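Local structure of DNA ligase (Aquifex aeolicus, 3QWU) at residues L62-L67 with K200-L205. The protein is a putative ATP-dependent DNA ligase that binds adenosine and calcium, consistent with joining nucleic-acid ends through an adenylated enzyme. Residues are numbered along the deposited sequence; the frame is centred on the assembly and turned at random.
Sequences LLETGL and KIKEIL
Leu63 carries most of this apolar contact between helices 63-70 and 195-210, whose short segments run with axes 11.4 Å apart and N-to-C directions 130° from each other. Its CG stands anti to the backbone N (chi1 -177°), so both methyls reach the facing helix. CD2 enters between Leu205 and Lys202, 3.3 Å from Leu205 CD1 and 3.7 Å from Lys202 CG; the leucines cross obliquely, whereas Leu63 and the lysine chain slide past each other in opposite directions. The other methyl, Leu63 CD1, lies 4.1 Å from Ile201 CG2. One turn on, Leu67 has CG beside its backbone N and meets Ile201 tip to tip, with 3.6 Å between Leu67 CD1 and Ile201 CD1. Phe218 of strand 215-220 touches Leu63, Leu67 and Ile201, adding an aromatic side chain to this buried cluster.

Charge lines one margin. Lys202 bends at chi3 and chi4, and its NZ stays 4.5 Å from Glu64 OE1, beyond salt-bridge range; its salt bridge goes to Glu269, while Glu64 pairs with Arg68. Glu268 accepts hydrogen bonds from the N of Leu63 and of Glu64 at the start of helix 63-70. The arrangement is an oblique helix-helix packing against the mixed sheet of the nucleotidyltransferase domain, whose strand 75-80 ends in the adenosine-binding Lys80.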
loop_
_atom_site.group_PDB
_atom_site.type_symbol
_atom_site.label_atom_id
_atom_site.label_comp_id
_atom_site.label_asym_id
_atom_site.label_seq_id
_atom_site.Cartn_x
_atom_site.Cartn_y
_atom_site.Cartn_z
ATOM N N LEU A 62 -7.067 -10.400 -17.049
ATOM C CA LEU A 62 -8.311 -10.949 -17.628
ATOM C C LEU A 62 -7.847 -12.112 -18.438
ATOM O O LEU A 62 -6.961 -11.982 -19.268
ATOM C CB LEU A 62 -9.065 -9.929 -18.492
ATOM C CG LEU A 62 -9.898 -8.899 -17.720
ATOM C CD1 LEU A 62 -10.548 -7.831 -18.629
ATOM C CD2 LEU A 62 -10.980 -9.599 -16.910
ATOM N N LEU A 63 -8.351 -13.287 -18.130
ATOM C CA LEU A 63 -7.822 -14.487 -18.778
ATOM C C LEU A 63 -8.235 -14.455 -20.255
ATOM O O LEU A 63 -7.402 -14.572 -21.146
ATOM C CB LEU A 63 -8.324 -15.747 -18.062
ATOM C CG LEU A 63 -7.868 -17.129 -18.493
ATOM C CD1 LEU A 63 -6.363 -17.249 -18.625
ATOM C CD2 LEU A 63 -8.389 -18.121 -17.413
ATOM N N GLU A 64 -9.515 -14.271 -20.520
ATOM C CA GLU A 64 -10.005 -14.424 -21.891
ATOM C C GLU A 64 -9.502 -13.311 -22.828
ATOM O O GLU A 64 -8.919 -13.585 -23.920
ATOM C CB GLU A 64 -11.521 -14.441 -21.928
ATOM C CG GLU A 64 -12.019 -14.514 -23.398
ATOM C CD GLU A 64 -13.442 -15.006 -23.547
ATOM O OE1 GLU A 64 -14.145 -15.197 -22.536
ATOM O OE2 GLU A 64 -13.880 -15.159 -24.701
ATOM N N THR A 65 -9.732 -12.063 -22.420
ATOM C CA THR A 65 -9.291 -10.928 -23.204
ATOM C C THR A 65 -7.775 -10.802 -23.207
ATOM O O THR A 65 -7.239 -10.255 -24.114
ATOM C CB THR A 65 -9.913 -9.654 -22.654
ATOM O OG1 THR A 65 -11.322 -9.876 -22.523
ATOM C CG2 THR A 65 -9.683 -8.493 -23.557
ATOM N N GLY A 66 -7.076 -11.294 -22.187
ATOM C CA GLY A 66 -5.629 -11.221 -22.179
ATOM C C GLY A 66 -5.008 -12.170 -23.192
ATOM O O GLY A 66 -4.102 -11.801 -23.959
ATOM N N LEU A 67 -5.509 -13.401 -23.192
ATOM C CA LEU A 67 -5.026 -14.417 -24.107
ATOM C C LEU A 67 -5.287 -14.013 -25.553
ATOM O O LEU A 67 -4.417 -14.086 -26.391
ATOM C CB LEU A 67 -5.708 -15.745 -23.809
ATOM C CG LEU A 67 -5.252 -16.455 -22.543
ATOM C CD1 LEU A 67 -5.851 -17.854 -22.549
ATOM C CD2 LEU A 67 -3.752 -16.461 -22.504
ATOM N N LYS A 200 -11.237 -24.583 -22.199
ATOM C CA LYS A 200 -10.359 -25.570 -21.569
ATOM C C LYS A 200 -9.377 -24.919 -20.587
ATOM O O LYS A 200 -9.220 -25.380 -19.444
ATOM C CB LYS A 200 -9.614 -26.364 -22.614
ATOM C CG LYS A 200 -10.555 -27.134 -23.552
ATOM C CD LYS A 200 -9.774 -27.775 -24.706
ATOM C CE LYS A 200 -10.656 -28.033 -25.893
ATOM N NZ LYS A 200 -9.901 -28.637 -27.045
ATOM N N ILE A 201 -8.755 -23.825 -21.012
ATOM C CA ILE A 201 -7.852 -23.100 -20.139
ATOM C C ILE A 201 -8.564 -22.597 -18.895
ATOM O O ILE A 201 -7.975 -22.534 -17.849
ATOM C CB ILE A 201 -7.184 -21.919 -20.888
ATOM C CG1 ILE A 201 -6.347 -22.444 -22.027
ATOM C CG2 ILE A 201 -6.307 -21.088 -19.970
ATOM C CD1 ILE A 201 -5.974 -21.429 -23.008
ATOM N N LYS A 202 -9.831 -22.218 -18.996
ATOM C CA LYS A 202 -10.572 -21.759 -17.796
ATOM C C LYS A 202 -10.889 -22.911 -16.874
ATOM O O LYS A 202 -10.851 -22.747 -15.665
ATOM C CB LYS A 202 -11.863 -21.011 -18.148
ATOM C CG LYS A 202 -11.579 -19.618 -18.618
ATOM C CD LYS A 202 -12.772 -18.844 -19.204
ATOM C CE LYS A 202 -13.769 -18.339 -18.175
ATOM N NZ LYS A 202 -14.076 -16.869 -18.401
ATOM N N GLU A 203 -11.205 -24.070 -17.428
ATOM C CA GLU A 203 -11.406 -25.228 -16.582
ATOM C C GLU A 203 -10.084 -25.537 -15.822
ATOM O O GLU A 203 -10.098 -25.853 -14.618
ATOM C CB GLU A 203 -11.883 -26.398 -17.409
ATOM C CG GLU A 203 -12.037 -27.724 -16.656
ATOM C CD GLU A 203 -13.077 -27.697 -15.506
ATOM O OE1 GLU A 203 -14.281 -27.393 -15.781
ATOM O OE2 GLU A 203 -12.675 -27.994 -14.321
ATOM N N ILE A 204 -8.944 -25.386 -16.504
ATOM C CA ILE A 204 -7.668 -25.688 -15.904
ATOM C C ILE A 204 -7.389 -24.772 -14.707
ATOM O O ILE A 204 -7.047 -25.243 -13.622
ATOM C CB ILE A 204 -6.532 -25.645 -16.964
ATOM C CG1 ILE A 204 -6.614 -26.935 -17.823
ATOM C CG2 ILE A 204 -5.120 -25.462 -16.301
ATOM C CD1 ILE A 204 -5.857 -26.870 -19.091
ATOM N N LEU A 205 -7.632 -23.490 -14.871
ATOM C CA LEU A 205 -7.445 -22.526 -13.763
ATOM C C LEU A 205 -8.412 -22.701 -12.619
ATOM O O LEU A 205 -8.011 -22.563 -11.481
ATOM C CB LEU A 205 -7.401 -21.067 -14.261
ATOM C CG LEU A 205 -5.981 -20.885 -14.871
ATOM C CD1 LEU A 205 -6.065 -19.872 -15.876
ATOM C CD2 LEU A 205 -4.844 -20.566 -13.813
#